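Local structure of RegF protein (4HOJ) at residues 11-15 and 107-111; 14-18 and 65-69; 19-24 and 187-193. The protein binds glutathione and calcium ions and is a glutathione S-transferase homologue, also called stringent starvation protein A, of uncertain cellular role. All blocks are in the same frame, centred on the assembly; numbering follows the deposited sequence. Where two conformers were deposited one is given.

Overall arrangement
All three contacts start from helix 13-25 and the loop before it. Along the chain, 11-15, 14-18 and 19-24 come first, and their partners follow in the order 65-69, 107-111 and 187-193. Contact 2 stays within the thioredoxin-like N-terminal domain. Contacts 1 and 3 join helix 13-25 to the helical C-terminal part of the chain. Contacts 1 and 2 share Phe14 and Ser15, and their centres lie about 11 Å apart. Those of contacts 2 and 3 are about 12 Å apart, and those of contacts 1 and 3 about 18 Å. Glutathione touches contacts 1 and 2, so one helix both frames the binding site and ties the two domains together.

Contact 1 of 3, residues 11-15 and 107-111; sequences TCPFS and VQVLE. With GSH (glutathione), chain C.
The carboxylate of Glu111 is held at both oxygens, and two waters carry it across to Thr11. One water donates to Glu111 OE1 at 2.6 Å and also bonds Thr11 OG1. A second water donates to Glu111 OE2 at 2.7 Å and to Thr11 O. Glu111 OE2 has a further partner in the hydroxyl of Tyr166, and Thr11 O accepts from Arg162. This links the loop before helix 13-25 to the C-terminal domain without a direct bond between the two segments. Glu111 is bent at its second torsion (chi2 -67°), which brings the carboxylate back against the Pro13 ring. Its CD lies 3.7 Å from Pro13 CD. The next carbon of that ring, Pro13 CG, rests 3.7 Å from Val107 CG1. The same methyl also reaches Phe14 CZ, at 4.1 Å. Gln108 CG comes to the same outer end of the Phe14 ring, 3.8 Å from CZ. The Gln108 amide plane stands 83° from the phenyl ring. Glutathione covers one face of the Phe14 ring with CB1, set toward the rim. The ring thus meets glutathione with a face and helix 104-111 with its CZ end. Cys12 is the N-cap of helix 13-25 and is the residue at which covalent attachment of glutathione has been seen. The modelled distance between the two sulfurs is doubtful. Tyr166, together with Pro158 and Leu159 of helix 151-161, packs on Pro13 and Val107, while helix 117-134 lies against Val109 and Leu110.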
loop_
_atom_site.group_PDB
_atom_site.type_symbol
_atom_site.label_atom_id
_atom_site.label_comp_id
_atom_site.label_asym_id
_atom_site.label_seq_id
_atom_site.Cartn_x
_atom_site.Cartn_y
_atom_site.Cartn_z
ATOM N N THR A 11 11.559 0.476 20.174
ATOM C CA THR A 11 12.142 1.615 19.416
ATOM C C THR A 11 11.692 1.612 17.977
ATOM O O THR A 11 12.246 2.363 17.178
ATOM C CB THR A 11 13.690 1.717 19.496
ATOM O OG1 THR A 11 14.256 0.529 18.940
ATOM C CG2 THR A 11 14.151 1.885 20.953
ATOM N N CYS A 12 10.681 0.826 17.628
ATOM C CA CYS A 12 10.322 0.656 16.231
ATOM C C CYS A 12 9.371 1.772 15.777
ATOM O O CYS A 12 8.262 1.869 16.331
ATOM C CB CYS A 12 9.637 -0.713 16.079
ATOM S SG CYS A 12 8.930 -1.005 14.454
ATOM N N PRO A 13 9.758 2.538 14.751
ATOM C CA PRO A 13 8.853 3.630 14.328
ATOM C C PRO A 13 7.542 3.109 13.755
ATOM O O PRO A 13 6.535 3.825 13.795
ATOM C CB PRO A 13 9.691 4.434 13.291
ATOM C CG PRO A 13 10.761 3.405 12.791
ATOM C CD PRO A 13 11.055 2.531 14.043
ATOM N N PHE A 14 7.539 1.912 13.170
ATOM C CA PHE A 14 6.324 1.366 12.571
ATOM C C PHE A 14 5.386 0.905 13.626
ATOM O O PHE A 14 4.179 1.175 13.554
ATOM C CB PHE A 14 6.688 0.254 11.568
ATOM C CG PHE A 14 7.602 0.747 10.480
ATOM C CD1 PHE A 14 7.091 1.535 9.468
ATOM C CD2 PHE A 14 8.939 0.503 10.516
ATOM C CE1 PHE A 14 7.900 2.008 8.465
ATOM C CE2 PHE A 14 9.799 1.021 9.535
ATOM C CZ PHE A 14 9.266 1.783 8.502
ATOM N N SER A 15 5.917 0.324 14.713
ATOM C CA SER A 15 5.099 0.002 15.899
ATOM C C SER A 15 4.558 1.275 16.584
ATOM O O SER A 15 3.436 1.291 17.097
ATOM C CB SER A 15 5.955 -0.789 16.946
ATOM O OG SER A 15 6.382 -2.058 16.384
ATOM N N VAL A 107 13.953 5.118 6.145
ATOM C CA VAL A 107 13.848 4.785 7.578
ATOM C C VAL A 107 14.228 3.319 7.788
ATOM O O VAL A 107 14.958 3.007 8.719
ATOM C CB VAL A 107 12.418 5.066 8.065
ATOM C CG1 VAL A 107 12.189 4.439 9.495
ATOM C CG2 VAL A 107 12.179 6.567 8.038
ATOM N N GLN A 108 13.766 2.416 6.917
ATOM C CA GLN A 108 14.163 1.016 7.109
ATOM C C GLN A 108 15.657 0.785 7.031
ATOM O O GLN A 108 16.189 -0.103 7.719
ATOM C CB GLN A 108 13.432 0.104 6.097
ATOM C CG GLN A 108 11.903 0.069 6.381
ATOM C CD GLN A 108 11.123 -0.783 5.388
ATOM O OE1 GLN A 108 11.367 -1.989 5.278
ATOM N NE2 GLN A 108 10.253 -0.154 4.614
ATOM N N VAL A 109 16.327 1.544 6.154
ATOM C CA VAL A 109 17.793 1.456 6.063
ATOM C C VAL A 109 18.466 1.927 7.367
ATOM O O VAL A 109 19.358 1.278 7.880
ATOM C CB VAL A 109 18.348 2.266 4.862
ATOM C CG1 VAL A 109 19.887 2.200 4.843
ATOM C CG2 VAL A 109 17.804 1.746 3.521
ATOM N N LEU A 110 17.986 3.034 7.940
ATOM C CA LEU A 110 18.533 3.551 9.187
ATOM C C LEU A 110 18.250 2.589 10.307
ATOM O O LEU A 110 19.002 2.558 11.276
ATOM C CB LEU A 110 17.898 4.909 9.506
ATOM C CG LEU A 110 18.288 6.017 8.526
ATOM C CD1 LEU A 110 17.839 7.354 9.036
ATOM C CD2 LEU A 110 19.807 6.029 8.357
ATOM N N GLU A 111 17.161 1.827 10.225
ATOM C CA GLU A 111 16.821 0.858 11.270
ATOM C C GLU A 111 17.518 -0.491 11.150
ATOM O O GLU A 111 17.481 -1.298 12.084
ATOM C CB GLU A 111 15.294 0.610 11.293
ATOM C CG GLU A 111 14.419 1.808 11.816
ATOM C CD GLU A 111 14.653 2.066 13.298
ATOM O OE1 GLU A 111 14.811 1.128 14.064
ATOM O OE2 GLU A 111 14.675 3.246 13.640
HETATM N N1 GSH C . 6.583 -2.314 6.339
HETATM C CA1 GSH C . 6.619 -2.639 7.795
HETATM C C1 GSH C . 5.513 -1.946 8.501
HETATM O O11 GSH C . 4.978 -2.478 9.507
HETATM O O12 GSH C . 5.175 -0.825 8.077
HETATM C CB1 GSH C . 8.006 -2.362 8.394
HETATM C CG1 GSH C . 8.174 -2.915 9.813
HETATM C CD1 GSH C . 9.641 -2.930 10.201
HETATM O OE1 GSH C . 10.533 -2.518 9.494
HETATM N N2 GSH C . 9.836 -3.414 11.485
HETATM C CA2 GSH C . 11.208 -3.523 11.981
HETATM C C2 GSH C . 11.443 -4.989 12.249
HETATM O O2 GSH C . 10.662 -5.789 12.738
HETATM C CB2 GSH C . 11.476 -2.811 13.264
HETATM S SG2 GSH C . 11.124 -1.077 13.214
HETATM N N3 GSH C . 12.814 -5.403 11.981
HETATM C CA3 GSH C . 13.230 -6.780 12.179
HETATM C C3 GSH C . 13.643 -7.315 10.844
HETATM O O31 GSH C . 13.474 -6.732 9.719
HETATM O O32 GSH C . 14.177 -8.448 10.874
HETATM O O HOH W 1 14.162 4.150 16.143
HETATM O O HOH W 2 15.456 0.994 16.558
#

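Contact 2 of 3, residues 14-18 and 65-69; sequences FSHRC and SNIIN. With GSH (glutathione), chain C.
Arg17 reaches Ser65 with an almost straight side chain, extended from CG to NE. Its NH1 donates to Ser65 OG at 2.9 Å, and the serine oxygen lies in the guanidinium plane. Ser65 OG in turn donates to glutathione O12 at 2.8 Å. The serine torsion sets OG between its own N and carbonyl carbon (chi1 64°), where it can accept from Arg17 and donate to the ligand. Ser65 N adds a bond to glutathione O11 at 2.9 Å. Asn66 OD1 lies over one guanidinium face, but its angle to NH1 is too poor for a hydrogen bond. Phe14 CE1 lies over the opposite face, and Ser65 OG comes to the edge of the phenyl ring near CD1. Glu100 forms a salt bridge with Arg17 NH2, and Ala155 O accepts from NE. Further along, Cys18 SG packs 3.8 Å from Ile68 CG2, and Asn69 ND2 lies 3.6 Å from Arg17 CB. The two helix segments run nearly parallel, 8° apart, with axes 9.1 Å from each other. A serine at the start of this helix, binding the gamma-glutamyl carboxylate by backbone and hydroxyl, is characteristic of the glutathione site in the thioredoxin-like domain of glutathione S-transferases.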
loop_
_atom_site.group_PDB
_atom_site.type_symbol
_atom_site.label_atom_id
_atom_site.label_comp_id
_atom_site.label_asym_id
_atom_site.label_seq_id
_atom_site.Cartn_x
_atom_site.Cartn_y
_atom_site.Cartn_z
ATOM N N PHE A 14 7.539 1.912 13.170
ATOM C CA PHE A 14 6.324 1.366 12.571
ATOM C C PHE A 14 5.386 0.905 13.626
ATOM O O PHE A 14 4.179 1.175 13.554
ATOM C CB PHE A 14 6.688 0.254 11.568
ATOM C CG PHE A 14 7.602 0.747 10.480
ATOM C CD1 PHE A 14 7.091 1.535 9.468
ATOM C CD2 PHE A 14 8.939 0.503 10.516
ATOM C CE1 PHE A 14 7.900 2.008 8.465
ATOM C CE2 PHE A 14 9.799 1.021 9.535
ATOM C CZ PHE A 14 9.266 1.783 8.502
ATOM N N SER A 15 5.917 0.324 14.713
ATOM C CA SER A 15 5.099 0.002 15.899
ATOM C C SER A 15 4.558 1.275 16.584
ATOM O O SER A 15 3.436 1.291 17.097
ATOM C CB SER A 15 5.955 -0.789 16.946
ATOM O OG SER A 15 6.382 -2.058 16.384
ATOM N N HIS A 16 5.392 2.305 16.586
ATOM C CA HIS A 16 5.032 3.582 17.172
ATOM C C HIS A 16 3.759 4.133 16.486
ATOM O O HIS A 16 2.840 4.637 17.150
ATOM C CB HIS A 16 6.237 4.497 17.028
ATOM C CG HIS A 16 6.133 5.781 17.777
ATOM N ND1 HIS A 16 7.146 6.701 17.716
ATOM C CD2 HIS A 16 5.130 6.335 18.527
ATOM C CE1 HIS A 16 6.812 7.758 18.453
ATOM N NE2 HIS A 16 5.585 7.568 18.949
ATOM N N ARG A 17 3.644 3.951 15.157
ATOM C CA ARG A 17 2.449 4.444 14.456
ATOM C C ARG A 17 1.222 3.774 15.040
ATOM O O ARG A 17 0.193 4.434 15.285
ATOM C CB ARG A 17 2.455 4.088 12.945
ATOM C CG ARG A 17 3.541 4.674 12.131
ATOM C CD ARG A 17 3.448 4.085 10.716
ATOM N NE ARG A 17 4.228 4.859 9.744
ATOM C CZ ARG A 17 4.451 4.410 8.504
ATOM N NH1 ARG A 17 4.145 3.146 8.145
ATOM N NH2 ARG A 17 5.063 5.236 7.678
ATOM N N CYS A 18 1.299 2.449 15.241
ATOM C CA CYS A 18 0.123 1.698 15.712
ATOM C C CYS A 18 -0.195 2.030 17.163
ATOM O O CYS A 18 -1.365 2.191 17.523
ATOM C CB CYS A 18 0.371 0.203 15.552
ATOM S SG CYS A 18 0.702 -0.302 13.846
ATOM N N SER A 65 2.178 -1.888 9.281
ATOM C CA SER A 65 1.647 -0.830 10.152
ATOM C C SER A 65 0.507 -0.021 9.556
ATOM O O SER A 65 -0.503 0.186 10.269
ATOM C CB SER A 65 2.804 0.067 10.630
ATOM O OG SER A 65 3.442 0.768 9.551
ATOM N N ASN A 66 0.612 0.385 8.286
ATOM C CA ASN A 66 -0.483 1.227 7.791
ATOM C C ASN A 66 -1.767 0.433 7.575
ATOM O O ASN A 66 -2.855 0.979 7.663
ATOM C CB ASN A 66 -0.084 1.895 6.469
ATOM C CG ASN A 66 0.853 3.046 6.656
ATOM O OD1 ASN A 66 1.032 3.591 7.737
ATOM N ND2 ASN A 66 1.495 3.421 5.552
ATOM N N ILE A 67 -1.644 -0.871 7.325
ATOM C CA ILE A 67 -2.823 -1.749 7.127
ATOM C C ILE A 67 -3.463 -2.020 8.505
ATOM O O ILE A 67 -4.690 -1.972 8.667
ATOM C CB ILE A 67 -2.378 -3.062 6.447
ATOM C CG1 ILE A 67 -1.982 -2.730 5.019
ATOM C CG2 ILE A 67 -3.496 -4.073 6.461
ATOM C CD1 ILE A 67 -1.591 -3.918 4.242
ATOM N N ILE A 68 -2.649 -2.280 9.544
ATOM C CA ILE A 68 -3.149 -2.420 10.887
ATOM C C ILE A 68 -3.923 -1.155 11.254
ATOM O O ILE A 68 -5.022 -1.218 11.803
ATOM C CB ILE A 68 -1.935 -2.583 11.834
ATOM C CG1 ILE A 68 -1.340 -3.990 11.637
ATOM C CG2 ILE A 68 -2.392 -2.371 13.310
ATOM C CD1 ILE A 68 0.078 -4.158 12.365
ATOM N N ASN A 69 -3.361 -0.001 10.897
ATOM C CA ASN A 69 -3.995 1.257 11.316
ATOM C C ASN A 69 -5.295 1.523 10.595
ATOM O O ASN A 69 -6.237 2.031 11.204
ATOM C CB ASN A 69 -3.031 2.400 11.145
ATOM C CG ASN A 69 -1.971 2.385 12.206
ATOM O OD1 ASN A 69 -2.034 1.609 13.157
ATOM N ND2 ASN A 69 -0.964 3.258 12.037
HETATM N N1 GSH C . 6.583 -2.314 6.339
HETATM C CA1 GSH C . 6.619 -2.639 7.795
HETATM C C1 GSH C . 5.513 -1.946 8.501
HETATM O O11 GSH C . 4.978 -2.478 9.507
HETATM O O12 GSH C . 5.175 -0.825 8.077
HETATM C CB1 GSH C . 8.006 -2.362 8.394
HETATM C CG1 GSH C . 8.174 -2.915 9.813
HETATM C CD1 GSH C . 9.641 -2.930 10.201
HETATM O OE1 GSH C . 10.533 -2.518 9.494
HETATM N N2 GSH C . 9.836 -3.414 11.485
HETATM C CA2 GSH C . 11.208 -3.523 11.981
HETATM C C2 GSH C . 11.443 -4.989 12.249
HETATM O O2 GSH C . 10.662 -5.789 12.738
HETATM C CB2 GSH C . 11.476 -2.811 13.264
HETATM S SG2 GSH C . 11.124 -1.077 13.214
HETATM N N3 GSH C . 12.814 -5.403 11.981
HETATM C CA3 GSH C . 13.230 -6.780 12.179
HETATM C C3 GSH C . 13.643 -7.315 10.844
HETATM O O31 GSH C . 13.474 -6.732 9.719
HETATM O O32 GSH C . 14.177 -8.448 10.874
#

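Contact 3 of 3, residues 19-24 and 187-193; sequences RFVLYE and REAFIEA
This is a helix-helix contact between domains, with an apolar middle, a salt bridge at one end and an arginine-to-carbonyl hydrogen bond at the other. Helix 188-193, near the C-terminus, crosses helix 13-25 at 128°, with segment axes 8.1 Å apart. The small residues Ala189 and Ala193 allow this close approach. Ala189 CB lies 3.8 Å from Tyr23 CB, and Ala193 CB sits 3.6 Å from Phe20 N. Phe20 has CG anti to its backbone N (chi1 -171°), and its ring extends toward Phe190. The two rings form a T-shaped pair, with the edge of Phe190 toward the face of Phe20 and planes at 87°. Tyr23 takes Glu192 CB over one face in a CH-pi contact, 3.9 Å from the ring centroid. At one end of the contact, Arg187 grips Glu24 side-on in a salt bridge. Arg187 NE donates to Glu24 OE2 and NH2 to OE1. Both carboxylate oxygens lie close to the guanidinium plane, but NE meets OE2 from above the plane of the carboxylate. A water adds a bond to Glu24 OE2 and accepts from Ala189 N, near the start of the helix. At the other end, Arg19 NH2 donates to Ala193 O at 2.8 Å. Arg19 also pairs with Glu198 and bonds Ser8 and Gly9. Val154 and Ala157 of helix 151-161 pack on Phe20. The paired grip fixes the rotation of both charged groups. Each arginine has an acidic partner, which probably offsets its charge, while the rings and alanines between them make mainly apolar contacts.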
loop_
_atom_site.group_PDB
_atom_site.type_symbol
_atom_site.label_atom_id
_atom_site.label_comp_id
_atom_site.label_asym_id
_atom_site.label_seq_id
_atom_site.Cartn_x
_atom_site.Cartn_y
_atom_site.Cartn_z
ATOM N N ARG A 19 0.811 2.215 18.017
ATOM C CA ARG A 19 0.593 2.658 19.388
ATOM C C ARG A 19 -0.095 4.008 19.404
ATOM O O ARG A 19 -1.032 4.216 20.183
ATOM C CB ARG A 19 1.931 2.639 20.172
ATOM C CG ARG A 19 2.392 1.210 20.493
ATOM C CD ARG A 19 3.691 1.257 21.296
ATOM N NE ARG A 19 4.901 1.156 20.479
ATOM C CZ ARG A 19 5.798 2.131 20.276
ATOM N NH1 ARG A 19 6.987 1.835 19.698
ATOM N NH2 ARG A 19 5.573 3.354 20.684
ATOM N N PHE A 20 0.332 4.904 18.512
ATOM C CA PHE A 20 -0.287 6.225 18.445
ATOM C C PHE A 20 -1.794 6.101 18.108
ATOM O O PHE A 20 -2.646 6.688 18.784
ATOM C CB PHE A 20 0.517 7.028 17.435
ATOM C CG PHE A 20 0.178 8.505 17.360
ATOM C CD1 PHE A 20 -0.678 9.147 18.242
ATOM C CD2 PHE A 20 0.779 9.247 16.331
ATOM C CE1 PHE A 20 -0.918 10.539 18.106
ATOM C CE2 PHE A 20 0.560 10.603 16.181
ATOM C CZ PHE A 20 -0.316 11.265 17.064
ATOM N N VAL A 21 -2.137 5.305 17.080
ATOM C CA VAL A 21 -3.538 5.111 16.752
ATOM C C VAL A 21 -4.300 4.522 17.913
ATOM O O VAL A 21 -5.413 4.970 18.203
ATOM C CB VAL A 21 -3.738 4.234 15.472
ATOM C CG1 VAL A 21 -5.244 3.944 15.248
ATOM C CG2 VAL A 21 -3.189 4.914 14.248
ATOM N N LEU A 22 -3.752 3.508 18.572
ATOM C CA LEU A 22 -4.480 2.844 19.648
ATOM C C LEU A 22 -4.805 3.796 20.764
ATOM O O LEU A 22 -5.929 3.799 21.266
ATOM C CB LEU A 22 -3.716 1.600 20.124
ATOM C CG LEU A 22 -3.766 0.446 19.120
ATOM C CD1 LEU A 22 -2.645 -0.538 19.436
ATOM C CD2 LEU A 22 -5.119 -0.231 19.162
ATOM N N TYR A 23 -3.854 4.651 21.144
ATOM C CA TYR A 23 -4.146 5.629 22.177
ATOM C C TYR A 23 -5.064 6.750 21.723
ATOM O O TYR A 23 -5.848 7.255 22.532
ATOM C CB TYR A 23 -2.847 6.152 22.784
ATOM C CG TYR A 23 -2.215 5.175 23.766
ATOM C CD1 TYR A 23 -2.790 4.997 25.010
ATOM C CD2 TYR A 23 -1.090 4.434 23.444
ATOM C CE1 TYR A 23 -2.238 4.125 25.912
ATOM C CE2 TYR A 23 -0.520 3.544 24.351
ATOM C CZ TYR A 23 -1.126 3.403 25.576
ATOM O OH TYR A 23 -0.632 2.545 26.541
ATOM N N GLU A 24 -5.053 7.075 20.421
ATOM C CA GLU A 24 -6.029 8.069 19.947
ATOM C C GLU A 24 -7.447 7.509 20.043
ATOM O O GLU A 24 -8.363 8.261 20.321
ATOM C CB GLU A 24 -5.752 8.481 18.462
ATOM C CG GLU A 24 -4.545 9.405 18.245
ATOM C CD GLU A 24 -4.843 10.846 18.620
ATOM O OE1 GLU A 24 -6.039 11.254 18.537
ATOM O OE2 GLU A 24 -3.932 11.582 18.995
ATOM N N ARG A 187 0.100 16.190 21.379
ATOM C CA ARG A 187 -1.181 15.516 21.542
ATOM C C ARG A 187 -1.068 14.483 22.683
ATOM O O ARG A 187 -0.102 13.723 22.778
ATOM C CB ARG A 187 -1.606 14.795 20.267
ATOM C CG ARG A 187 -1.872 15.728 19.084
ATOM C CD ARG A 187 -2.330 14.971 17.830
ATOM N NE ARG A 187 -3.617 14.266 18.015
ATOM C CZ ARG A 187 -4.785 14.826 17.749
ATOM N NH1 ARG A 187 -4.841 16.080 17.346
ATOM N NH2 ARG A 187 -5.889 14.136 17.944
ATOM N N GLU A 188 -2.073 14.452 23.541
ATOM C CA GLU A 188 -2.098 13.558 24.673
ATOM C C GLU A 188 -1.791 12.116 24.264
ATOM O O GLU A 188 -1.020 11.432 24.916
ATOM C CB GLU A 188 -3.491 13.643 25.330
ATOM C CG GLU A 188 -3.656 12.798 26.537
ATOM C CD GLU A 188 -5.008 13.010 27.202
ATOM O OE1 GLU A 188 -6.029 12.583 26.626
ATOM O OE2 GLU A 188 -5.059 13.621 28.283
ATOM N N ALA A 189 -2.371 11.652 23.162
ATOM C CA ALA A 189 -2.196 10.237 22.777
ATOM C C ALA A 189 -0.829 10.008 22.198
ATOM O O ALA A 189 -0.319 8.893 22.255
ATOM C CB ALA A 189 -3.262 9.800 21.769
ATOM N N PHE A 190 -0.222 11.057 21.647
ATOM C CA PHE A 190 1.137 10.884 21.176
ATOM C C PHE A 190 2.045 10.603 22.371
ATOM O O PHE A 190 2.861 9.664 22.331
ATOM C CB PHE A 190 1.617 12.106 20.377
ATOM C CG PHE A 190 3.015 11.930 19.877
ATOM C CD1 PHE A 190 4.084 12.285 20.697
ATOM C CD2 PHE A 190 3.270 11.352 18.629
ATOM C CE1 PHE A 190 5.401 12.043 20.263
ATOM C CE2 PHE A 190 4.575 11.109 18.195
ATOM C CZ PHE A 190 5.649 11.467 19.024
ATOM N N ILE A 191 1.944 11.436 23.376
ATOM C CA ILE A 191 2.745 11.215 24.573
ATOM C C ILE A 191 2.487 9.865 25.241
ATOM O O ILE A 191 3.449 9.163 25.618
ATOM C CB ILE A 191 2.547 12.336 25.557
ATOM C CG1 ILE A 191 3.052 13.636 24.943
ATOM C CG2 ILE A 191 3.285 12.062 26.873
ATOM C CD1 ILE A 191 2.362 14.841 25.533
ATOM N N GLU A 192 1.202 9.471 25.330
ATOM C CA GLU A 192 0.874 8.150 25.874
ATOM C C GLU A 192 1.500 7.009 25.106
ATOM O O GLU A 192 1.886 5.994 25.669
ATOM C CB GLU A 192 -0.630 7.896 25.861
ATOM C CG GLU A 192 -1.458 8.723 26.826
ATOM C CD GLU A 192 -2.947 8.440 26.649
ATOM O OE1 GLU A 192 -3.508 8.604 25.540
ATOM O OE2 GLU A 192 -3.585 8.060 27.640
ATOM N N ALA A 193 1.569 7.145 23.787
ATOM C CA ALA A 193 2.094 6.109 22.932
ATOM C C ALA A 193 3.585 5.904 22.966
ATOM O O ALA A 193 4.083 4.817 22.590
ATOM C CB ALA A 193 1.679 6.379 21.509
HETATM O O HOH W 3 -5.830 6.962 25.260
HETATM O O HOH W 4 -4.524 12.831 21.449
#